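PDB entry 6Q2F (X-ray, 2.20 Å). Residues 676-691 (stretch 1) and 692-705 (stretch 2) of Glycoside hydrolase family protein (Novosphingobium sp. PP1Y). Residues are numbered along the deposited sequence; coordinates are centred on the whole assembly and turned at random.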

# COMPACT_ATOMS: atom_id res chain seq x y z
N VAL A 676 -3.44 -2.17 -12.65
CA VAL A 676 -2.17 -2.55 -13.23
C VAL A 676 -1.93 -3.98 -12.75
O VAL A 676 -1.60 -4.21 -11.58
CB VAL A 676 -1.03 -1.61 -12.82
CG1 VAL A 676 0.26 -1.97 -13.59
CG2 VAL A 676 -1.44 -0.14 -13.10
N ILE A 677 -2.19 -4.93 -13.61
CA ILE A 677 -2.12 -6.31 -13.22
C ILE A 677 -0.76 -6.85 -12.91
O ILE A 677 0.10 -6.78 -13.70
CB ILE A 677 -2.84 -7.22 -14.22
CG1 ILE A 677 -4.26 -6.76 -14.40
CG2 ILE A 677 -2.80 -8.65 -13.77
CD1 ILE A 677 -4.84 -7.05 -15.74
N HIS A 678 -0.64 -7.40 -11.74
CA HIS A 678 0.55 -8.04 -11.29
C HIS A 678 0.37 -9.53 -11.52
O HIS A 678 -0.37 -10.10 -10.78
CB HIS A 678 0.67 -7.81 -9.81
CG HIS A 678 1.91 -8.35 -9.20
ND1 HIS A 678 2.13 -9.69 -9.03
CD2 HIS A 678 3.01 -7.73 -8.73
CE1 HIS A 678 3.31 -9.87 -8.49
NE2 HIS A 678 3.86 -8.70 -8.30
N THR A 679 1.03 -10.17 -12.47
CA THR A 679 1.91 -9.61 -13.47
C THR A 679 1.83 -10.38 -14.77
O THR A 679 1.20 -11.38 -14.88
CB THR A 679 3.41 -9.76 -13.19
OG1 THR A 679 3.67 -10.74 -12.21
CG2 THR A 679 4.03 -8.55 -12.93
N SER A 680 2.53 -9.86 -15.74
CA SER A 680 2.67 -10.42 -17.02
C SER A 680 4.16 -10.55 -17.24
O SER A 680 4.77 -9.72 -17.83
CB SER A 680 2.04 -9.51 -18.04
OG SER A 680 1.92 -10.13 -19.26
N VAL A 681 4.74 -11.61 -16.72
CA VAL A 681 6.16 -11.89 -16.91
C VAL A 681 6.46 -12.01 -18.41
O VAL A 681 5.67 -12.56 -19.18
CB VAL A 681 6.52 -13.16 -16.13
CG1 VAL A 681 7.76 -13.82 -16.71
CG2 VAL A 681 6.75 -12.83 -14.66
N HIS A 682 7.60 -11.47 -18.81
CA HIS A 682 8.02 -11.54 -20.21
C HIS A 682 8.32 -12.97 -20.62
O HIS A 682 9.03 -13.69 -19.90
CB HIS A 682 9.27 -10.67 -20.41
CG HIS A 682 10.04 -11.00 -21.65
ND1 HIS A 682 9.47 -11.00 -22.90
CD2 HIS A 682 11.35 -11.32 -21.83
CE1 HIS A 682 10.39 -11.31 -23.80
NE2 HIS A 682 11.54 -11.50 -23.17
N VAL A 683 7.79 -13.37 -21.77
CA VAL A 683 7.96 -14.72 -22.30
C VAL A 683 9.04 -14.69 -23.38
O VAL A 683 8.79 -14.22 -24.50
CB VAL A 683 6.63 -15.27 -22.86
CG1 VAL A 683 6.85 -16.64 -23.52
CG2 VAL A 683 5.60 -15.32 -21.76
N PRO A 684 10.26 -15.14 -23.08
CA PRO A 684 11.34 -15.01 -24.07
C PRO A 684 11.36 -16.09 -25.13
O PRO A 684 11.89 -15.84 -26.22
CB PRO A 684 12.61 -15.09 -23.21
CG PRO A 684 12.19 -16.06 -22.15
CD PRO A 684 10.77 -15.59 -21.78
N VAL A 685 10.81 -17.27 -24.86
CA VAL A 685 10.80 -18.39 -25.80
C VAL A 685 9.43 -19.06 -25.71
O VAL A 685 8.79 -19.05 -24.66
CB VAL A 685 11.94 -19.41 -25.51
CG1 VAL A 685 13.30 -18.74 -25.62
CG2 VAL A 685 11.79 -20.01 -24.14
N ASP A 686 8.98 -19.63 -26.82
CA ASP A 686 7.62 -20.16 -26.87
C ASP A 686 7.49 -21.59 -26.33
O ASP A 686 6.41 -21.95 -25.86
CB ASP A 686 7.07 -20.11 -28.30
CG ASP A 686 7.04 -18.69 -28.88
OD1 ASP A 686 7.13 -17.73 -28.09
OD2 ASP A 686 6.91 -18.54 -30.11
N ASP A 687 8.58 -22.38 -26.33
CA ASP A 687 8.46 -23.83 -26.13
C ASP A 687 8.09 -24.20 -24.70
O ASP A 687 7.37 -25.18 -24.48
CB ASP A 687 9.77 -24.53 -26.52
CG ASP A 687 11.02 -23.85 -25.92
OD1 ASP A 687 10.90 -23.08 -24.94
OD2 ASP A 687 12.13 -24.10 -26.42
N LYS A 688 8.57 -23.44 -23.71
CA LYS A 688 8.35 -23.80 -22.32
C LYS A 688 7.00 -23.25 -21.86
O LYS A 688 6.83 -22.03 -21.73
CB LYS A 688 9.50 -23.31 -21.45
CG LYS A 688 10.70 -24.29 -21.53
CD LYS A 688 11.90 -23.82 -20.76
CE LYS A 688 13.02 -24.88 -20.82
NZ LYS A 688 13.55 -25.07 -22.20
N LYS A 689 6.03 -24.14 -21.65
CA LYS A 689 4.69 -23.72 -21.21
C LYS A 689 4.37 -24.38 -19.87
O LYS A 689 4.66 -25.55 -19.68
CB LYS A 689 3.64 -24.09 -22.25
CG LYS A 689 3.89 -23.55 -23.65
CD LYS A 689 3.11 -24.35 -24.69
CE LYS A 689 3.70 -24.15 -26.09
NZ LYS A 689 3.53 -22.73 -26.54
N PRO A 690 3.77 -23.62 -18.93
CA PRO A 690 3.46 -22.20 -19.06
C PRO A 690 4.69 -21.31 -18.92
O PRO A 690 4.60 -20.13 -19.21
CB PRO A 690 2.48 -21.95 -17.91
CG PRO A 690 2.86 -22.97 -16.89
CD PRO A 690 3.24 -24.19 -17.68
N GLY A 691 5.82 -21.87 -18.50
CA GLY A 691 7.07 -21.13 -18.55
C GLY A 691 7.44 -20.33 -17.30
O GLY A 691 7.20 -20.77 -16.18
N LEU A 692 8.07 -19.17 -17.49
CA LEU A 692 8.59 -18.40 -16.37
C LEU A 692 7.48 -17.75 -15.56
O LEU A 692 6.40 -17.46 -16.07
CB LEU A 692 9.52 -17.32 -16.86
CG LEU A 692 10.77 -17.72 -17.63
CD1 LEU A 692 11.46 -16.43 -18.04
CD2 LEU A 692 11.65 -18.58 -16.80
N SER A 693 7.78 -17.53 -14.29
CA SER A 693 6.87 -16.88 -13.36
C SER A 693 7.73 -16.00 -12.47
O SER A 693 8.93 -16.26 -12.33
CB SER A 693 6.13 -17.92 -12.51
OG SER A 693 7.03 -18.70 -11.76
N LEU A 694 7.15 -15.00 -11.83
CA LEU A 694 7.90 -14.14 -10.94
C LEU A 694 7.99 -14.83 -9.61
O LEU A 694 7.23 -14.57 -8.74
CB LEU A 694 7.20 -12.80 -10.79
CG LEU A 694 7.67 -11.89 -9.67
CD1 LEU A 694 9.09 -11.43 -9.87
CD2 LEU A 694 6.77 -10.70 -9.44
N ALA A 695 8.92 -15.74 -9.49
CA ALA A 695 9.10 -16.52 -8.29
C ALA A 695 7.81 -17.25 -7.91
O ALA A 695 7.23 -17.88 -8.71
CB ALA A 695 9.65 -15.68 -7.17
N ILE A 696 7.37 -17.12 -6.69
CA ILE A 696 6.20 -17.80 -6.21
C ILE A 696 4.97 -16.97 -6.39
O ILE A 696 3.97 -17.22 -5.79
CB ILE A 696 6.31 -18.04 -4.72
CG1 ILE A 696 6.50 -16.73 -3.99
CG2 ILE A 696 7.46 -18.95 -4.38
CD1 ILE A 696 6.35 -16.87 -2.50
N PHE A 697 5.04 -15.91 -7.16
CA PHE A 697 3.89 -15.06 -7.27
C PHE A 697 3.15 -15.07 -8.56
O PHE A 697 3.71 -15.23 -9.60
CB PHE A 697 4.29 -13.61 -7.01
CG PHE A 697 4.94 -13.37 -5.71
CD1 PHE A 697 4.22 -13.23 -4.59
CD2 PHE A 697 6.29 -13.25 -5.63
CE1 PHE A 697 4.82 -13.01 -3.39
CE2 PHE A 697 6.90 -13.02 -4.44
CZ PHE A 697 6.16 -12.90 -3.31
N GLY A 698 1.86 -14.86 -8.46
CA GLY A 698 1.00 -14.73 -9.59
C GLY A 698 0.63 -13.25 -9.55
O GLY A 698 1.15 -12.59 -8.73
N GLN A 699 -0.24 -12.74 -10.40
CA GLN A 699 -0.90 -13.45 -11.47
C GLN A 699 0.08 -13.89 -12.50
O GLN A 699 1.17 -13.41 -12.58
CB GLN A 699 -1.93 -12.56 -12.15
CG GLN A 699 -3.09 -12.19 -11.31
CD GLN A 699 -3.90 -13.38 -10.89
OE1 GLN A 699 -4.37 -14.11 -11.70
NE2 GLN A 699 -4.05 -13.57 -9.63
N TYR A 700 -0.36 -14.81 -13.32
CA TYR A 700 0.46 -15.44 -14.36
C TYR A 700 -0.04 -15.00 -15.74
O TYR A 700 -0.12 -15.79 -16.68
CB TYR A 700 0.42 -16.96 -14.22
CG TYR A 700 0.87 -17.42 -12.84
CD1 TYR A 700 -0.03 -17.50 -11.78
CD2 TYR A 700 2.20 -17.74 -12.59
CE1 TYR A 700 0.38 -17.90 -10.53
CE2 TYR A 700 2.62 -18.12 -11.34
CZ TYR A 700 1.71 -18.20 -10.31
OH TYR A 700 2.12 -18.59 -9.06
N PHE A 701 -0.35 -13.71 -15.87
CA PHE A 701 -1.19 -13.20 -16.96
C PHE A 701 -0.33 -12.77 -18.14
O PHE A 701 -0.09 -11.59 -18.38
CB PHE A 701 -2.04 -12.05 -16.42
CG PHE A 701 -3.05 -11.53 -17.38
CD1 PHE A 701 -3.98 -12.39 -17.95
CD2 PHE A 701 -3.11 -10.18 -17.68
CE1 PHE A 701 -4.95 -11.90 -18.82
CE2 PHE A 701 -4.06 -9.69 -18.55
CZ PHE A 701 -4.99 -10.55 -19.12
N ASN A 702 0.15 -13.76 -18.91
CA ASN A 702 0.92 -13.49 -20.12
C ASN A 702 0.45 -14.44 -21.22
O ASN A 702 -0.52 -15.18 -21.06
CB ASN A 702 2.44 -13.59 -19.88
CG ASN A 702 2.90 -15.00 -19.46
OD1 ASN A 702 2.25 -16.01 -19.76
ND2 ASN A 702 4.03 -15.06 -18.77
N ARG A 703 1.13 -14.38 -22.37
CA ARG A 703 0.66 -15.09 -23.56
C ARG A 703 0.76 -16.60 -23.43
O ARG A 703 0.17 -17.31 -24.27
CB ARG A 703 1.44 -14.63 -24.78
CG ARG A 703 2.96 -14.85 -24.72
CD ARG A 703 3.53 -14.31 -26.00
NE ARG A 703 4.99 -14.27 -25.99
CZ ARG A 703 5.73 -15.22 -26.54
NH1 ARG A 703 5.12 -16.25 -27.11
NH2 ARG A 703 7.06 -15.14 -26.50
N GLN A 704 1.48 -17.10 -22.44
CA GLN A 704 1.54 -18.53 -22.15
C GLN A 704 0.41 -19.00 -21.25
O GLN A 704 0.23 -20.21 -21.10
CB GLN A 704 2.89 -18.87 -21.50
CG GLN A 704 4.13 -18.56 -22.35
CD GLN A 704 4.28 -19.45 -23.57
OE1 GLN A 704 3.36 -19.61 -24.36
NE2 GLN A 704 5.46 -20.02 -23.72
N GLU A 705 -0.35 -18.09 -20.62
CA GLU A 705 -1.51 -18.52 -19.83
C GLU A 705 -2.41 -19.40 -20.70
O GLU A 705 -2.54 -19.18 -21.90
CB GLU A 705 -2.27 -17.30 -19.29
CG GLU A 705 -3.49 -17.59 -18.39
CD GLU A 705 -3.18 -18.45 -17.17
OE1 GLU A 705 -3.03 -19.69 -17.32
OE2 GLU A 705 -3.10 -17.92 -16.04
O HOH W 1 5.48 -17.56 -18.60
O HOH W 2 7.91 -21.06 -13.39

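The two stretches are consecutive in the chain, and together they bury 1140 Å² against each other. Q704 and L692 have the most surface covered by the opposing stretch, and V683 comes next, with V681 almost equal.

Q704 points its CA-to-CB bond toward stretch 1, and its m,m rotamer brings the amide to the backbone oxygens of D686 and K688. NE2 donates to D686 O at 3.0 Å and lies 3.1 Å from K688 O. An amide suits this place because its NH2 can face backbone oxygens without bringing a charge into a buried site, while its methylene carbons remain apolar: CG packs 3.5 Å from V683 CG1.

V683 serves two neighbours at once. CG1 also lies over one face of the R703 guanidinium, 3.3 Å from NH2, and that same NH2 donates to V683 O at 2.8 Å. The arginine is long enough to reach D686 as well, where NH1 and OD1, 2.7 Å apart, form a salt bridge at the edge of the guanidinium.

L692 supplies the apolar counterpart. Its CB lies 3.9 Å from V681 CG1, and its CD1 is 3.9 Å from P684 CD. V681 CG2 also meets L694 CB at 3.9 Å, so each methyl of this branched side chain meets a different leucine. Nearby, the N702 amide has two N-H bonds to give: ND2 donates to V681 O at 3.0 Å and to a water that in turn donates to P690 O and L692 O.

At the other end the backbones pair directly. Q699 N donates to H678 O (2.7 Å), T679 N to Q699 O (3.2 Å) and F701 N to T679 O (3.0 Å). Side chains extend this pattern: the H678 imidazole turns its edge to G698, ND1 donating to G698 O at 3.1 Å, and the short S680 hydroxyl reaches the backbone, OG donating to F701 O at 2.6 Å.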